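Local coordinates for protein 4-alpha-glucanotransferase (Aquifex aeolicus, PDB 1TZ7) that is an amylomaltase, also called D-enzyme, a member of the 4-alpha-glucanotransferase family built around a (beta/alpha)8 barrel, at residues M21-L27 with K451-M457; I442-S448 with L497-R503. One frame throughout, in Å; residues are numbered along the deposited sequence.

Contact 1: M21-L27 with K451-M457; sequences MRLAGIL and KFAIIQM
Leu23 to Leu27 and Phe452 to Gln456 run parallel as adjacent strands, their axes 4.4 Å apart at the closest and inclined by 29°, joined by an unbroken ladder of backbone hydrogen bonds that starts with Leu23 N to Lys451 O (2.9 Å) and ends with Met457 N to Leu27 O (3.2 Å). The odd residues of 23-27 both donate to and accept from the partner strand.

On the face of Leu23, Phe452, Ile454 and Leu27, the side chains of Leu23 and Phe452 lie alongside one another, and Leu23 CD1 meets the ring edge at Phe452 CE1 (3.6 Å). Met21, bent at its second and third torsions, brings its sulfur to the same edge, a Met-aromatic contact with SD 5.4 Å from the Phe452 ring centroid. Lys451 CG lies over one face of that ring, toward its rim, and the lysine amine goes on to Asn396. Gly25 has no side chain, and the CD1 end of Ile454's longer branch lies over that position, 3.8 Å from Gly25 CA. The CG2 methyl of Ile454, anti to the backbone N, lies 3.8 Å from Leu27 CB. On the reverse face, Ile26 CG2 touches Met457 SD (4.0 Å), just beyond Gln456, the N-cap of helix 457-460.

This pair joins the first and last strands of the barrel in chain order, the seam that closes it. Phe452 and Ile454 look inward onto Leu60 and Val398, and the Phe452 ring meets Phe302 edge-to-face, whereas Ala453 and Ile455 pack outward on helix 437-447; strands 60-62 and 397-400 flank the pair.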
loop_
_atom_site.group_PDB
_atom_site.type_symbol
_atom_site.label_atom_id
_atom_site.label_comp_id
_atom_site.label_asym_id
_atom_site.label_seq_id
_atom_site.Cartn_x
_atom_site.Cartn_y
_atom_site.Cartn_z
ATOM N N MET A 21 -23.434 11.983 0.030
ATOM C CA MET A 21 -22.187 11.361 0.497
ATOM C C MET A 21 -20.981 12.005 -0.220
ATOM O O MET A 21 -20.681 11.683 -1.371
ATOM C CB MET A 21 -22.230 9.831 0.249
ATOM C CG MET A 21 -20.866 9.172 -0.126
ATOM S SD MET A 21 -20.196 8.040 1.156
ATOM C CE MET A 21 -21.704 7.049 1.626
ATOM N N ARG A 22 -20.313 12.926 0.473
ATOM C CA ARG A 22 -19.182 13.660 -0.094
ATOM C C ARG A 22 -18.056 13.748 0.920
ATOM O O ARG A 22 -18.119 14.535 1.865
ATOM C CB ARG A 22 -19.609 15.071 -0.502
ATOM C CG ARG A 22 -20.621 15.115 -1.618
ATOM C CD ARG A 22 -21.101 16.525 -1.960
ATOM N NE ARG A 22 -19.989 17.418 -2.286
ATOM C CZ ARG A 22 -19.259 17.336 -3.398
ATOM N NH1 ARG A 22 -18.265 18.193 -3.609
ATOM N NH2 ARG A 22 -19.518 16.395 -4.305
ATOM N N LEU A 23 -17.022 12.945 0.721
ATOM C CA LEU A 23 -15.936 12.855 1.680
ATOM C C LEU A 23 -14.633 13.304 1.075
ATOM O O LEU A 23 -14.440 13.225 -0.132
ATOM C CB LEU A 23 -15.807 11.429 2.184
ATOM C CG LEU A 23 -17.016 10.936 2.982
ATOM C CD1 LEU A 23 -17.870 10.072 2.156
ATOM C CD2 LEU A 23 -16.576 10.208 4.196
ATOM N N ALA A 24 -13.734 13.780 1.931
ATOM C CA ALA A 24 -12.394 14.168 1.519
ATOM C C ALA A 24 -11.361 13.426 2.362
ATOM O O ALA A 24 -11.633 13.042 3.488
ATOM C CB ALA A 24 -12.216 15.663 1.666
ATOM N N GLY A 25 -10.175 13.233 1.810
ATOM C CA GLY A 25 -9.117 12.550 2.525
ATOM C C GLY A 25 -7.744 12.973 2.091
ATOM O O GLY A 25 -7.587 13.738 1.138
ATOM N N ILE A 26 -6.737 12.475 2.798
ATOM C CA ILE A 26 -5.361 12.726 2.452
ATOM C C ILE A 26 -4.645 11.408 2.182
ATOM O O ILE A 26 -4.836 10.433 2.902
ATOM C CB ILE A 26 -4.652 13.505 3.594
ATOM C CG1 ILE A 26 -5.205 14.937 3.680
ATOM C CG2 ILE A 26 -3.131 13.531 3.365
ATOM C CD1 ILE A 26 -4.578 15.781 4.772
ATOM N N LEU A 27 -3.832 11.388 1.126
ATOM C CA LEU A 27 -2.950 10.263 0.852
ATOM C C LEU A 27 -1.580 10.518 1.493
ATOM O O LEU A 27 -0.850 11.425 1.090
ATOM C CB LEU A 27 -2.814 10.049 -0.666
ATOM C CG LEU A 27 -1.719 9.085 -1.162
ATOM C CD1 LEU A 27 -1.829 7.739 -0.497
ATOM C CD2 LEU A 27 -1.799 8.944 -2.683
ATOM N N LYS A 451 -17.481 10.804 -5.011
ATOM C CA LYS A 451 -17.883 10.637 -3.617
ATOM C C LYS A 451 -16.684 10.747 -2.661
ATOM O O LYS A 451 -16.820 11.253 -1.564
ATOM C CB LYS A 451 -18.628 9.312 -3.407
ATOM C CG LYS A 451 -17.789 8.061 -3.570
ATOM C CD LYS A 451 -18.656 6.788 -3.373
ATOM C CE LYS A 451 -17.804 5.515 -3.386
ATOM N NZ LYS A 451 -18.637 4.279 -3.248
ATOM N N PHE A 452 -15.515 10.268 -3.100
ATOM C CA PHE A 452 -14.258 10.440 -2.328
ATOM C C PHE A 452 -13.287 11.335 -3.103
ATOM O O PHE A 452 -12.937 11.034 -4.236
ATOM C CB PHE A 452 -13.571 9.084 -2.079
ATOM C CG PHE A 452 -14.399 8.094 -1.264
ATOM C CD1 PHE A 452 -15.538 8.491 -0.579
ATOM C CD2 PHE A 452 -14.013 6.761 -1.189
ATOM C CE1 PHE A 452 -16.274 7.568 0.156
ATOM C CE2 PHE A 452 -14.752 5.848 -0.455
ATOM C CZ PHE A 452 -15.874 6.254 0.212
ATOM N N ALA A 453 -12.856 12.426 -2.474
ATOM C CA ALA A 453 -11.807 13.277 -3.021
ATOM C C ALA A 453 -10.570 13.177 -2.145
ATOM O O ALA A 453 -10.635 13.428 -0.949
ATOM C CB ALA A 453 -12.276 14.697 -3.093
ATOM N N ILE A 454 -9.440 12.804 -2.745
ATOM C CA ILE A 454 -8.211 12.565 -1.987
ATOM C C ILE A 454 -7.099 13.473 -2.475
ATOM O O ILE A 454 -6.793 13.510 -3.664
ATOM C CB ILE A 454 -7.778 11.084 -2.108
ATOM C CG1 ILE A 454 -8.914 10.149 -1.651
ATOM C CG2 ILE A 454 -6.496 10.826 -1.287
ATOM C CD1 ILE A 454 -8.956 9.910 -0.165
ATOM N N ILE A 455 -6.502 14.212 -1.545
ATOM C CA ILE A 455 -5.355 15.071 -1.839
ATOM C C ILE A 455 -4.080 14.386 -1.356
ATOM O O ILE A 455 -3.984 14.015 -0.198
ATOM C CB ILE A 455 -5.513 16.427 -1.106
ATOM C CG1 ILE A 455 -6.880 17.055 -1.417
ATOM C CG2 ILE A 455 -4.392 17.380 -1.489
ATOM C CD1 ILE A 455 -7.287 18.138 -0.443
ATOM N N GLN A 456 -3.095 14.232 -2.240
ATOM C CA GLN A 456 -1.774 13.795 -1.801
ATOM C C GLN A 456 -1.153 14.872 -0.918
ATOM O O GLN A 456 -1.248 16.055 -1.217
ATOM C CB GLN A 456 -0.849 13.475 -2.993
ATOM C CG GLN A 456 0.261 12.471 -2.626
ATOM C CD GLN A 456 1.228 12.165 -3.772
ATOM O OE1 GLN A 456 2.091 11.293 -3.637
ATOM N NE2 GLN A 456 1.090 12.876 -4.884
ATOM N N MET A 457 -0.526 14.451 0.173
ATOM C CA MET A 457 -0.044 15.386 1.187
ATOM C C MET A 457 0.904 16.409 0.569
ATOM O O MET A 457 0.868 17.578 0.922
ATOM C CB MET A 457 0.658 14.635 2.321
ATOM C CG MET A 457 1.068 15.523 3.489
ATOM S SD MET A 457 -0.361 16.223 4.356
ATOM C CE MET A 457 0.415 16.829 5.837
#

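Contact 2: I442-S448 with L497-R503; sequences IRLVLIS and LLGIYGR
Tyr501 projects from just past the end of helix 491-500 onto helix 437-447 and crosses Arg443 and Leu446 at about right angles. Its hydroxyl accepts a hydrogen bond from Arg443 NH1 (3.0 Å from NH1 to OH) that lies in the guanidinium plane, although that plane stands 81° from the tyrosine ring. With its middle torsions near trans, the arginine chain runs straight past the hydroxyl; Leu497 CD1 sits over one guanidinium face, 3.5 Å from Arg443 NH2. Along the ring, Leu446 CB approaches Tyr501 CD2 at 3.7 Å and Ile447 CB approaches CD1, both obliquely. One ring face is covered from within its own segment by Ile500 CG2.

Leu446 packs against the last turn of the partner helix and the residues after it. Its CD1 branch meets Leu497 CB, and CD2 touches Leu498 CD2 (3.9 Å) and the CD methylene of Arg503. Helix 491-500 ends here in a Schellman motif, with Arg503 N bonded to Leu498 O (2.7 Å), a weak Gly502 N to Gly499 O bond, and Gly502 at positive phi as the C' residue. The reversal turns Arg503 back toward the end of helix 437-447, which belongs to the connection between barrel strands 397-400 and 452-456.

The Arg503 guanidinium presents an edge to Leu446 O. Arg503 NE donates onto a lone pair of Leu446 O in the carbonyl plane (2.9 Å, N-H...O 163°), while NH2 adds a weak second bond to the same oxygen. Arg503 NH2 also hydrogen-bonds Ala450 O, and Ser448 O lies 2.8 Å from Arg503 NH2. Nearby, Ser448 OG folds back to hydrogen-bond Val445 O (2.6 Å), tying the serine to the last turn of its own helix.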
loop_
_atom_site.group_PDB
_atom_site.type_symbol
_atom_site.label_atom_id
_atom_site.label_comp_id
_atom_site.label_asym_id
_atom_site.label_seq_id
_atom_site.Cartn_x
_atom_site.Cartn_y
_atom_site.Cartn_z
ATOM N N ILE A 442 -6.876 21.462 -6.492
ATOM C CA ILE A 442 -7.564 20.962 -5.310
ATOM C C ILE A 442 -9.046 21.351 -5.366
ATOM O O ILE A 442 -9.913 20.526 -5.127
ATOM C CB ILE A 442 -6.904 21.506 -4.022
ATOM C CG1 ILE A 442 -5.599 20.746 -3.735
ATOM C CG2 ILE A 442 -7.855 21.368 -2.828
ATOM C CD1 ILE A 442 -4.658 21.474 -2.787
ATOM N N ARG A 443 -9.318 22.613 -5.694
ATOM C CA ARG A 443 -10.700 23.094 -5.837
ATOM C C ARG A 443 -11.474 22.286 -6.879
ATOM O O ARG A 443 -12.624 21.939 -6.662
ATOM C CB ARG A 443 -10.718 24.564 -6.223
ATOM C CG ARG A 443 -10.414 25.511 -5.079
ATOM C CD ARG A 443 -10.439 26.973 -5.477
ATOM N NE ARG A 443 -9.946 27.843 -4.414
ATOM C CZ ARG A 443 -10.714 28.416 -3.487
ATOM N NH1 ARG A 443 -12.027 28.215 -3.483
ATOM N NH2 ARG A 443 -10.167 29.195 -2.561
ATOM N N LEU A 444 -10.827 21.994 -8.013
ATOM C CA LEU A 444 -11.463 21.229 -9.099
ATOM C C LEU A 444 -11.823 19.807 -8.634
ATOM O O LEU A 444 -12.888 19.280 -8.964
ATOM C CB LEU A 444 -10.523 21.154 -10.316
ATOM C CG LEU A 444 -10.851 21.990 -11.576
ATOM C CD1 LEU A 444 -11.823 23.106 -11.309
ATOM C CD2 LEU A 444 -9.581 22.531 -12.187
ATOM N N VAL A 445 -10.929 19.197 -7.875
ATOM C CA VAL A 445 -11.170 17.872 -7.345
ATOM C C VAL A 445 -12.322 17.905 -6.306
ATOM O O VAL A 445 -13.194 17.040 -6.309
ATOM C CB VAL A 445 -9.882 17.289 -6.710
ATOM C CG1 VAL A 445 -10.200 16.070 -5.853
ATOM C CG2 VAL A 445 -8.878 16.934 -7.793
ATOM N N LEU A 446 -12.314 18.918 -5.441
ATOM C CA LEU A 446 -13.300 19.023 -4.367
ATOM C C LEU A 446 -14.700 19.362 -4.896
ATOM O O LEU A 446 -15.697 18.896 -4.352
ATOM C CB LEU A 446 -12.871 20.083 -3.338
ATOM C CG LEU A 446 -11.588 19.804 -2.544
ATOM C CD1 LEU A 446 -11.263 20.983 -1.631
ATOM C CD2 LEU A 446 -11.699 18.540 -1.746
ATOM N N ILE A 447 -14.766 20.175 -5.952
ATOM C CA ILE A 447 -16.052 20.615 -6.510
ATOM C C ILE A 447 -16.734 19.496 -7.312
ATOM O O ILE A 447 -17.930 19.564 -7.583
ATOM C CB ILE A 447 -15.866 21.877 -7.413
ATOM C CG1 ILE A 447 -17.214 22.583 -7.624
ATOM C CG2 ILE A 447 -15.272 21.493 -8.759
ATOM C CD1 ILE A 447 -17.100 23.948 -8.235
ATOM N N SER A 448 -15.961 18.482 -7.690
ATOM C CA SER A 448 -16.487 17.354 -8.459
ATOM C C SER A 448 -17.534 16.602 -7.662
ATOM O O SER A 448 -17.685 16.818 -6.462
ATOM C CB SER A 448 -15.361 16.404 -8.829
ATOM O OG SER A 448 -14.961 15.655 -7.705
ATOM N N LEU A 497 -11.896 25.225 2.669
ATOM C CA LEU A 497 -12.153 24.667 1.338
ATOM C C LEU A 497 -13.102 23.475 1.403
ATOM O O LEU A 497 -14.019 23.368 0.601
ATOM C CB LEU A 497 -10.839 24.241 0.676
ATOM C CG LEU A 497 -10.357 25.080 -0.512
ATOM C CD1 LEU A 497 -10.435 26.562 -0.218
ATOM C CD2 LEU A 497 -8.945 24.684 -0.884
ATOM N N LEU A 498 -12.867 22.575 2.357
ATOM C CA LEU A 498 -13.719 21.401 2.522
ATOM C C LEU A 498 -15.166 21.823 2.772
ATOM O O LEU A 498 -16.080 21.235 2.231
ATOM C CB LEU A 498 -13.223 20.524 3.687
ATOM C CG LEU A 498 -11.885 19.797 3.500
ATOM C CD1 LEU A 498 -11.701 18.753 4.586
ATOM C CD2 LEU A 498 -11.780 19.153 2.119
ATOM N N GLY A 499 -15.352 22.854 3.600
ATOM C CA GLY A 499 -16.682 23.351 3.925
ATOM C C GLY A 499 -17.363 24.008 2.736
ATOM O O GLY A 499 -18.552 23.827 2.522
ATOM N N ILE A 500 -16.592 24.765 1.959
ATOM C CA ILE A 500 -17.113 25.448 0.770
ATOM C C ILE A 500 -17.676 24.447 -0.244
ATOM O O ILE A 500 -18.705 24.704 -0.866
ATOM C CB ILE A 500 -15.987 26.313 0.109
ATOM C CG1 ILE A 500 -15.710 27.551 0.957
ATOM C CG2 ILE A 500 -16.380 26.730 -1.301
ATOM C CD1 ILE A 500 -14.346 28.186 0.692
ATOM N N TYR A 501 -16.995 23.302 -0.399
ATOM C CA TYR A 501 -17.380 22.297 -1.400
ATOM C C TYR A 501 -18.073 21.093 -0.762
ATOM O O TYR A 501 -18.176 20.034 -1.373
ATOM C CB TYR A 501 -16.147 21.854 -2.209
ATOM C CG TYR A 501 -15.503 23.006 -2.937
ATOM C CD1 TYR A 501 -16.178 23.667 -3.957
ATOM C CD2 TYR A 501 -14.239 23.462 -2.585
ATOM C CE1 TYR A 501 -15.604 24.745 -4.622
ATOM C CE2 TYR A 501 -13.654 24.533 -3.241
ATOM C CZ TYR A 501 -14.343 25.171 -4.261
ATOM O OH TYR A 501 -13.768 26.231 -4.911
ATOM N N GLY A 502 -18.558 21.274 0.467
ATOM C CA GLY A 502 -19.495 20.342 1.071
ATOM C C GLY A 502 -18.869 18.995 1.389
ATOM O O GLY A 502 -19.531 17.973 1.326
ATOM N N ARG A 503 -17.583 19.002 1.727
ATOM C CA ARG A 503 -16.874 17.765 2.085
ATOM C C ARG A 503 -16.324 17.817 3.511
ATOM O O ARG A 503 -15.534 16.959 3.910
ATOM C CB ARG A 503 -15.730 17.524 1.119
ATOM C CG ARG A 503 -16.159 17.154 -0.272
ATOM C CD ARG A 503 -15.018 16.748 -1.144
ATOM N NE ARG A 503 -15.391 16.659 -2.541
ATOM C CZ ARG A 503 -15.818 15.551 -3.141
ATOM N NH1 ARG A 503 -15.938 14.414 -2.458
ATOM N NH2 ARG A 503 -16.127 15.582 -4.425
#

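Contact 1 closes the barrel and contact 2 lies against its outside, their centres about 9 Å apart and helix 437-447 followed, after a short turn, by strand 452-456. Two arginines cross between them. From contact 1, Arg22 probably hydrogen-bonds Ser448 O through NH2 (2.9 Å) and Tyr501 O through NH1 (2.9 Å), and NH1 also makes a weak bond to Leu446 O. In return, Arg503 of contact 2 bonds Leu23 O through NH1. The two guanidinium groups come close together among backbone carbonyls, which probably eases their like charge. On contact 2 a bound (4S)-2-methyl-2,4-pentanediol, probably from the crystallisation liquor, lies about 4 Å from the Arg443 side chain.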